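Local coordinates for protein type-iv like pilin ttha1219 (Thermus thermophilus, PDB 5G23) that probably acts as a type IV-like pilin subunit in a pilus-related assembly linked to DNA uptake during natural competence, at residues A53-R58 / T107-N112; G85-E90 / E95-S100. All coordinates share one frame; numbering follows the deposited sequence.

Interaction 1. Residues A53-R58 / T107-N112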
ATOM      1  N   ALA B  53      -7.043   0.776   0.694  1.00 14.36           N
ATOM      2  CA  ALA B  53      -7.521   0.051  -0.467  1.00 14.46           C
ATOM      3  C   ALA B  53      -6.433  -0.258  -1.499  1.00 14.54           C
ATOM      4  O   ALA B  53      -6.447  -1.348  -2.087  1.00 14.71           O
ATOM      5  CB  ALA B  53      -8.622   0.845  -1.149  1.00 15.13           C
ATOM      6  N   THR B  54      -5.501   0.661  -1.691  1.00 14.77           N
ATOM      7  CA  THR B  54      -4.374   0.431  -2.632  1.00 15.62           C
ATOM      8  C   THR B  54      -3.529  -0.719  -2.123  1.00 15.10           C
ATOM      9  O   THR B  54      -3.174  -1.579  -2.911  1.00 14.13           O
ATOM     10  CB  THR B  54      -3.520   1.683  -2.759  1.00 16.28           C
ATOM     11  OG1 THR B  54      -4.361   2.747  -3.247  1.00 16.88           O
ATOM     12  CG2 THR B  54      -2.298   1.495  -3.649  1.00 17.33           C
ATOM     13  N   VAL B  55      -3.312  -0.807  -0.781  1.00 14.78           N
ATOM     14  CA  VAL B  55      -2.490  -1.906  -0.255  1.00 15.21           C
ATOM     15  C   VAL B  55      -3.184  -3.226  -0.503  1.00 14.91           C
ATOM     16  O   VAL B  55      -2.588  -4.173  -0.943  1.00 15.04           O
ATOM     17  CB  VAL B  55      -2.177  -1.690   1.238  1.00 15.37           C
ATOM     18  CG1 VAL B  55      -1.512  -2.906   1.890  1.00 16.13           C
ATOM     19  CG2 VAL B  55      -1.247  -0.458   1.422  1.00 15.72           C
ATOM     20  N   LEU B  56      -4.463  -3.330  -0.130  1.00 14.79           N
ATOM     21  CA  LEU B  56      -5.178  -4.588  -0.230  1.00 14.49           C
ATOM     22  C   LEU B  56      -5.410  -5.007  -1.655  1.00 15.12           C
ATOM     23  O   LEU B  56      -5.320  -6.220  -1.972  1.00 17.11           O
ATOM     24  CB  LEU B  56      -6.502  -4.506   0.551  1.00 13.94           C
ATOM     25  CG  LEU B  56      -6.504  -4.920   2.019  1.00 13.85           C
ATOM     26  CD1 LEU B  56      -5.600  -3.986   2.842  1.00 14.31           C
ATOM     27  CD2 LEU B  56      -7.948  -4.887   2.580  1.00 13.90           C
ATOM     28  N   ALA B  57      -5.702  -4.055  -2.545  1.00 15.09           N
ATOM     29  CA  ALA B  57      -5.953  -4.401  -3.919  1.00 16.19           C
ATOM     30  C   ALA B  57      -4.766  -4.960  -4.599  1.00 17.51           C
ATOM     31  O   ALA B  57      -4.851  -5.963  -5.328  1.00 16.89           O
ATOM     32  CB  ALA B  57      -6.438  -3.227  -4.704  1.00 17.04           C
ATOM     33  N   ARG B  58      -3.606  -4.371  -4.316  1.00 19.30           N
ATOM     34  CA  ARG B  58      -2.389  -4.847  -4.970  1.00 20.90           C
ATOM     35  C   ARG B  58      -2.067  -6.256  -4.537  1.00 21.14           C
ATOM     36  O   ARG B  58      -1.604  -7.073  -5.325  1.00 21.92           O
ATOM     37  CB  ARG B  58      -1.225  -3.915  -4.685  1.00 21.62           C
ATOM     38  CG  ARG B  58       0.009  -4.198  -5.516  1.00 24.69           C
ATOM     39  CD  ARG B  58       1.257  -3.324  -5.207  1.00 26.22           C
ATOM     40  NE  ARG B  58       2.318  -3.587  -6.219  1.00 28.50           N
ATOM     41  CZ  ARG B  58       2.899  -2.693  -7.017  1.00 30.65           C
ATOM     42  NH1 ARG B  58       2.614  -1.373  -6.918  1.00 31.53           N
ATOM     43  NH2 ARG B  58       3.814  -3.103  -7.893  1.00 32.49           N
ATOM     44  N   THR B 107      -1.380 -14.851   2.275  1.00 17.89           N
ATOM     45  CA  THR B 107      -1.718 -13.554   2.748  1.00 17.64           C
ATOM     46  C   THR B 107      -3.096 -13.608   3.363  1.00 17.04           C
ATOM     47  O   THR B 107      -3.981 -14.338   2.878  1.00 16.93           O
ATOM     48  CB  THR B 107      -1.623 -12.530   1.576  1.00 19.25           C
ATOM     49  OG1 THR B 107      -1.657 -11.198   2.117  1.00 20.62           O
ATOM     50  CG2 THR B 107      -2.748 -12.704   0.555  1.00 19.35           C
ATOM     51  N   GLY B 108      -3.290 -12.842   4.412  1.00 16.34           N
ATOM     52  CA  GLY B 108      -4.604 -12.763   5.113  1.00 17.45           C
ATOM     53  C   GLY B 108      -4.923 -11.412   5.753  1.00 17.67           C
ATOM     54  O   GLY B 108      -4.031 -10.715   6.291  1.00 16.92           O
ATOM     55  N   TYR B 109      -6.203 -11.046   5.695  1.00 17.30           N
ATOM     56  CA  TYR B 109      -6.699  -9.862   6.303  1.00 17.45           C
ATOM     57  C   TYR B 109      -7.879 -10.221   7.183  1.00 19.03           C
ATOM     58  O   TYR B 109      -8.712 -11.049   6.789  1.00 18.33           O
ATOM     59  CB  TYR B 109      -7.171  -8.868   5.224  1.00 15.94           C
ATOM     60  CG  TYR B 109      -6.063  -8.351   4.416  1.00 16.55           C
ATOM     61  CD1 TYR B 109      -5.279  -7.285   4.901  1.00 17.18           C
ATOM     62  CD2 TYR B 109      -5.822  -8.814   3.168  1.00 17.21           C
ATOM     63  CE1 TYR B 109      -4.232  -6.798   4.152  1.00 18.15           C
ATOM     64  CE2 TYR B 109      -4.782  -8.326   2.406  1.00 18.13           C
ATOM     65  CZ  TYR B 109      -3.990  -7.326   2.911  1.00 18.06           C
ATOM     66  OH  TYR B 109      -2.999  -6.788   2.122  1.00 19.43           O
ATOM     67  N   GLU B 110      -7.975  -9.579   8.330  1.00 21.08           N
ATOM     68  CA  GLU B 110      -9.133  -9.709   9.264  1.00 25.04           C
ATOM     69  C   GLU B 110      -9.320  -8.471  10.088  1.00 22.61           C
ATOM     70  O   GLU B 110      -8.381  -7.745  10.276  1.00 19.43           O
ATOM     71  CB  GLU B 110      -8.833 -10.825  10.286  1.00 31.19           C
ATOM     72  CG  GLU B 110      -8.644 -12.212   9.714  1.00 41.18           C
ATOM     73  CD  GLU B 110      -8.739 -13.301  10.768  1.00 52.55           C
ATOM     74  OE1 GLU B 110      -9.395 -13.072  11.842  1.00 60.25           O
ATOM     75  OE2 GLU B 110      -8.123 -14.380  10.529  1.00 61.66           O
ATOM     76  N   VAL B 111     -10.523  -8.257  10.616  1.00 22.92           N
ATOM     77  CA  VAL B 111     -10.782  -7.171  11.567  1.00 26.61           C
ATOM     78  C   VAL B 111     -11.009  -7.782  12.948  1.00 27.56           C
ATOM     79  O   VAL B 111     -11.678  -8.794  13.100  1.00 28.18           O
ATOM     80  CB  VAL B 111     -12.011  -6.312  11.209  1.00 28.26           C
ATOM     81  CG1 VAL B 111     -12.382  -5.329  12.325  1.00 30.99           C
ATOM     82  CG2 VAL B 111     -11.713  -5.494  10.007  1.00 29.14           C
ATOM     83  N   ASN B 112     -10.425  -7.147  13.930  1.00 29.54           N
ATOM     84  CA  ASN B 112     -10.641  -7.532  15.330  1.00 33.52           C
ATOM     85  C   ASN B 112     -10.555  -6.276  16.193  1.00 29.86           C
ATOM     86  O   ASN B 112      -9.612  -5.479  16.013  1.00 27.18           O
ATOM     87  CB  ASN B 112      -9.542  -8.513  15.752  1.00 35.43           C
ATOM     88  CG  ASN B 112      -9.563  -8.771  17.263  1.00 41.96           C
ATOM     89  OD1 ASN B 112      -8.712  -8.275  18.010  1.00 44.14           O
ATOM     90  ND2 ASN B 112     -10.567  -9.508  17.712  1.00 44.50           N
TER
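Helix 53-58 and strand 107-112 come closest at Leu56 and Tyr109, whose CA atoms stand 8.5 Å apart, and no hydrogen bond joins the two segments. The gap is bridged by side chains that run past each other in opposite directions, Leu56 extending its branched end to the tyrosine and Tyr109 pointing toward the helix. The branch point of the leucine sits over one face of the ring: Leu56 CG lies 3.6 Å from the Tyr109 centroid and 14° off the ring normal, a CH-pi contact. One methyl lies over the same face nearer its border, Leu56 CD1 meeting Tyr109 CE1 at 3.4 Å. Tyr109 turns its CG away from its own carbonyl carbon (chi1 -67°), and the ring projects until its hydroxyl reaches the helix backbone, with OH 3.9 Å from Leu56 CA. Val55 crosses the tyrosine at about a right angle, CG1 standing 4.2 Å from Tyr109 OH. Trp118 of the adjacent strand also meets the ring, while Phe145 and Trp227 of the other sheet pack on Leu56. With an alanine at Tyr109 the face under Leu56 CG is gone, and a gap would probably open between helix and strand, leaving the leucine freer to turn. Cohesion here thus rests on dispersion and CH-pi attraction, consistent with a hydrophobic core binding the pilin helix to its sheet.

Interaction 2. Residues G85-E90 / E95-S100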
ATOM      1  N   GLY B  85      -5.537 -15.722   0.977  1.00 18.25           N
ATOM      2  CA  GLY B  85      -5.162 -16.047  -0.358  1.00 17.85           C
ATOM      3  C   GLY B  85      -3.721 -16.534  -0.521  1.00 18.23           C
ATOM      4  O   GLY B  85      -2.876 -16.260   0.310  1.00 17.89           O
ATOM      5  N   TRP B  86      -3.477 -17.299  -1.566  1.00 18.04           N
ATOM      6  CA  TRP B  86      -2.109 -17.857  -1.808  1.00 19.20           C
ATOM      7  C   TRP B  86      -1.765 -17.608  -3.276  1.00 19.71           C
ATOM      8  O   TRP B  86      -2.656 -17.465  -4.157  1.00 18.86           O
ATOM      9  CB  TRP B  86      -2.069 -19.333  -1.455  1.00 19.65           C
ATOM     10  CG  TRP B  86      -2.304 -19.630  -0.033  1.00 19.39           C
ATOM     11  CD1 TRP B  86      -1.360 -19.819   0.917  1.00 19.51           C
ATOM     12  CD2 TRP B  86      -3.574 -19.741   0.632  1.00 19.17           C
ATOM     13  NE1 TRP B  86      -1.953 -20.007   2.145  1.00 19.62           N
ATOM     14  CE2 TRP B  86      -3.317 -19.985   1.982  1.00 19.18           C
ATOM     15  CE3 TRP B  86      -4.911 -19.619   0.199  1.00 19.52           C
ATOM     16  CZ2 TRP B  86      -4.332 -20.127   2.917  1.00 19.89           C
ATOM     17  CZ3 TRP B  86      -5.922 -19.816   1.099  1.00 18.92           C
ATOM     18  CH2 TRP B  86      -5.626 -20.040   2.482  1.00 19.75           C
ATOM     19  N   PHE B  87      -0.496 -17.534  -3.554  1.00 20.87           N
ATOM     20  CA  PHE B  87       0.019 -17.352  -4.919  1.00 22.32           C
ATOM     21  C   PHE B  87       1.464 -17.832  -4.990  1.00 22.96           C
ATOM     22  O   PHE B  87       2.140 -17.975  -3.971  1.00 22.36           O
ATOM     23  CB  PHE B  87      -0.058 -15.892  -5.350  1.00 23.39           C
ATOM     24  CG  PHE B  87       0.620 -14.950  -4.367  1.00 25.18           C
ATOM     25  CD1 PHE B  87      -0.023 -14.520  -3.231  1.00 26.97           C
ATOM     26  CD2 PHE B  87       1.893 -14.519  -4.594  1.00 28.31           C
ATOM     27  CE1 PHE B  87       0.607 -13.671  -2.294  1.00 29.50           C
ATOM     28  CE2 PHE B  87       2.530 -13.638  -3.703  1.00 29.60           C
ATOM     29  CZ  PHE B  87       1.891 -13.245  -2.542  1.00 29.30           C
ATOM     30  N   LEU B  88       1.924 -18.083  -6.207  1.00 24.71           N
ATOM     31  CA  LEU B  88       3.283 -18.467  -6.471  1.00 26.77           C
ATOM     32  C   LEU B  88       4.128 -17.230  -6.664  1.00 27.92           C
ATOM     33  O   LEU B  88       3.762 -16.310  -7.360  1.00 29.10           O
ATOM     34  CB  LEU B  88       3.380 -19.286  -7.744  1.00 28.64           C
ATOM     35  CG  LEU B  88       4.784 -19.872  -7.995  1.00 30.75           C
ATOM     36  CD1 LEU B  88       5.089 -20.972  -7.011  1.00 31.76           C
ATOM     37  CD2 LEU B  88       4.938 -20.393  -9.417  1.00 33.64           C
ATOM     38  N   CYS B  89       5.257 -17.188  -6.016  1.00 29.72           N
ATOM     39  CA  CYS B  89       6.181 -16.085  -6.206  1.00 31.95           C
ATOM     40  C   CYS B  89       7.075 -16.228  -7.437  1.00 33.48           C
ATOM     41  O   CYS B  89       7.729 -17.222  -7.558  1.00 34.70           O
ATOM     42  CB  CYS B  89       7.025 -15.973  -4.956  1.00 33.10           C
ATOM     43  SG  CYS B  89       6.144 -15.197  -3.656  1.00 34.09           S
ATOM     44  N   GLU B  90       7.123 -15.197  -8.288  1.00 36.22           N
ATOM     45  CA  GLU B  90       8.102 -15.036  -9.405  1.00 40.26           C
ATOM     46  C   GLU B  90       9.058 -13.905  -8.988  1.00 41.83           C
ATOM     47  O   GLU B  90       8.609 -12.816  -8.589  1.00 42.56           O
ATOM     48  CB  GLU B  90       7.403 -14.618 -10.726  1.00 41.81           C
ATOM     49  CG  GLU B  90       8.249 -14.420 -12.041  1.00 44.90           C
ATOM     50  CD  GLU B  90       7.365 -14.542 -13.336  1.00 47.53           C
ATOM     51  OE1 GLU B  90       6.152 -14.867 -13.098  1.00 45.30           O
ATOM     52  OE2 GLU B  90       7.783 -14.357 -14.559  1.00 47.85           O
ATOM     53  N   GLU B  95       7.470  -7.485  -3.623  1.00 32.19           N
ATOM     54  CA  GLU B  95       8.428  -7.312  -2.577  1.00 31.53           C
ATOM     55  C   GLU B  95       8.465  -8.491  -1.610  1.00 31.90           C
ATOM     56  O   GLU B  95       9.527  -8.950  -1.245  1.00 31.25           O
ATOM     57  CB  GLU B  95       8.088  -6.045  -1.771  1.00 31.00           C
ATOM     58  CG  GLU B  95       9.242  -5.517  -0.962  1.00 30.58           C
ATOM     59  CD  GLU B  95       8.877  -4.410   0.002  1.00 30.48           C
ATOM     60  OE1 GLU B  95       7.652  -4.034   0.050  1.00 29.46           O
ATOM     61  OE2 GLU B  95       9.824  -3.885   0.645  1.00 29.32           O
ATOM     62  N   ILE B  96       7.288  -8.921  -1.152  1.00 32.59           N
ATOM     63  CA  ILE B  96       7.186  -9.983  -0.147  1.00 36.13           C
ATOM     64  C   ILE B  96       7.760 -11.304  -0.670  1.00 35.51           C
ATOM     65  O   ILE B  96       8.226 -12.097   0.121  1.00 36.61           O
ATOM     66  CB  ILE B  96       5.715 -10.194   0.325  1.00 37.28           C
ATOM     67  CG1 ILE B  96       5.729 -11.012   1.645  1.00 41.63           C
ATOM     68  CG2 ILE B  96       4.892 -10.845  -0.794  1.00 38.12           C
ATOM     69  CD1 ILE B  96       6.035 -10.175   2.875  1.00 44.45           C
ATOM     70  N   CYS B  97       7.748 -11.504  -1.998  1.00 35.62           N
ATOM     71  CA  CYS B  97       8.354 -12.660  -2.661  1.00 34.79           C
ATOM     72  C   CYS B  97       9.863 -12.641  -2.677  1.00 36.01           C
ATOM     73  O   CYS B  97      10.456 -13.617  -3.016  1.00 35.69           O
ATOM     74  CB  CYS B  97       7.882 -12.783  -4.127  1.00 34.86           C
ATOM     75  SG  CYS B  97       6.137 -13.223  -4.222  1.00 35.50           S
ATOM     76  N   GLY B  98      10.486 -11.520  -2.359  1.00 36.57           N
ATOM     77  CA  GLY B  98      11.937 -11.434  -2.261  1.00 38.95           C
ATOM     78  C   GLY B  98      12.803 -12.663  -1.992  1.00 42.16           C
ATOM     79  O   GLY B  98      13.829 -12.831  -2.649  1.00 42.97           O
ATOM     80  N   GLU B  99      12.410 -13.505  -1.021  1.00 41.67           N
ATOM     81  CA  GLU B  99      13.114 -14.760  -0.698  1.00 44.70           C
ATOM     82  C   GLU B  99      12.292 -16.059  -1.009  1.00 42.81           C
ATOM     83  O   GLU B  99      12.602 -17.152  -0.495  1.00 43.14           O
ATOM     84  CB  GLU B  99      13.504 -14.757   0.781  1.00 48.34           C
ATOM     85  CG  GLU B  99      14.108 -13.456   1.318  1.00 51.51           C
ATOM     86  CD  GLU B  99      14.099 -13.469   2.837  1.00 55.47           C
ATOM     87  OE1 GLU B  99      13.239 -14.192   3.389  1.00 56.38           O
ATOM     88  OE2 GLU B  99      14.947 -12.788   3.471  1.00 60.69           O
ATOM     89  N   SER B 100      11.299 -15.961  -1.883  1.00 38.27           N
ATOM     90  CA  SER B 100      10.387 -17.080  -2.070  1.00 38.27           C
ATOM     91  C   SER B 100      10.202 -17.373  -3.529  1.00 38.50           C
ATOM     92  O   SER B 100       9.142 -17.884  -3.914  1.00 34.83           O
ATOM     93  CB  SER B 100       9.029 -16.812  -1.416  1.00 36.69           C
ATOM     94  OG  SER B 100       9.160 -16.295  -0.115  1.00 36.59           O
TER
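The Phe87 ring meets segment 95-100 through its rim, and neither of its faces is used in this contact. Near the ring plane, Cys97 SG lies 3.7 Å from Phe87 CE2; the sulfur is 82° off the ring normal, an edge-on sulfur-aromatic contact. Ile96 adds a methyl on the same rim, its CG2 standing 4.2 Å from Phe87 CZ. The phenylalanine reaches this place with CG held between its own backbone N and carbonyl carbon (chi1 54°), and Thr62, Tyr65 and Arg105 pack on it from elsewhere in the chain. Beside the ring, Cys89 and Cys97 point at each other and close a disulfide of 2.1 Å between their SG atoms. Its chi3 of -66° gives the bridge a left-handed twist and leaves the two CA atoms 5.4 Å apart. Packing is tight beyond the sulfurs as well: Ser100 O comes within 3.0 Å of Cys89 CB, while Ser100 CB lies 4.0 Å from Cys89 SG. The backbone of 95-100 folds back on itself through backbone hydrogen bonds from Gly98 N to Glu95 O and from Ser100 N to Cys97 O, which brings Ser100 round to the bridge. Ser100 OG is hydrogen-bonded to Arg105 NH1 of strand 104-112. The arrangement is that of a disulfide-closed loop within the connection between two neighbouring antiparallel strands: the bridge spans seven intervening residues and ties the loop that follows strand 82-88 back to Cys89, before the chain returns as strand 104-112.

How the interactions relate
Interactions 1 and 2 lie with their centres 16 Å apart and share one antiparallel sheet, in which strands 82-88 and 104-112 are neighbours. The direct link is a probable backbone hydrogen bond from Gly85 N to Thr107 O, at 2.8 Å. In the chain, the disulfide loop is nested inside the longer excursion that interaction 1 closes. Interaction 1 sits about 5 Å from the centre of the chain and joins the helix to the sheet; interaction 2 is about 18 Å from that centre and secures a loop between strands. Both border the second subunit, where Val55 packs on its counterpart Val55 and Glu95 on Ala57 of that subunit.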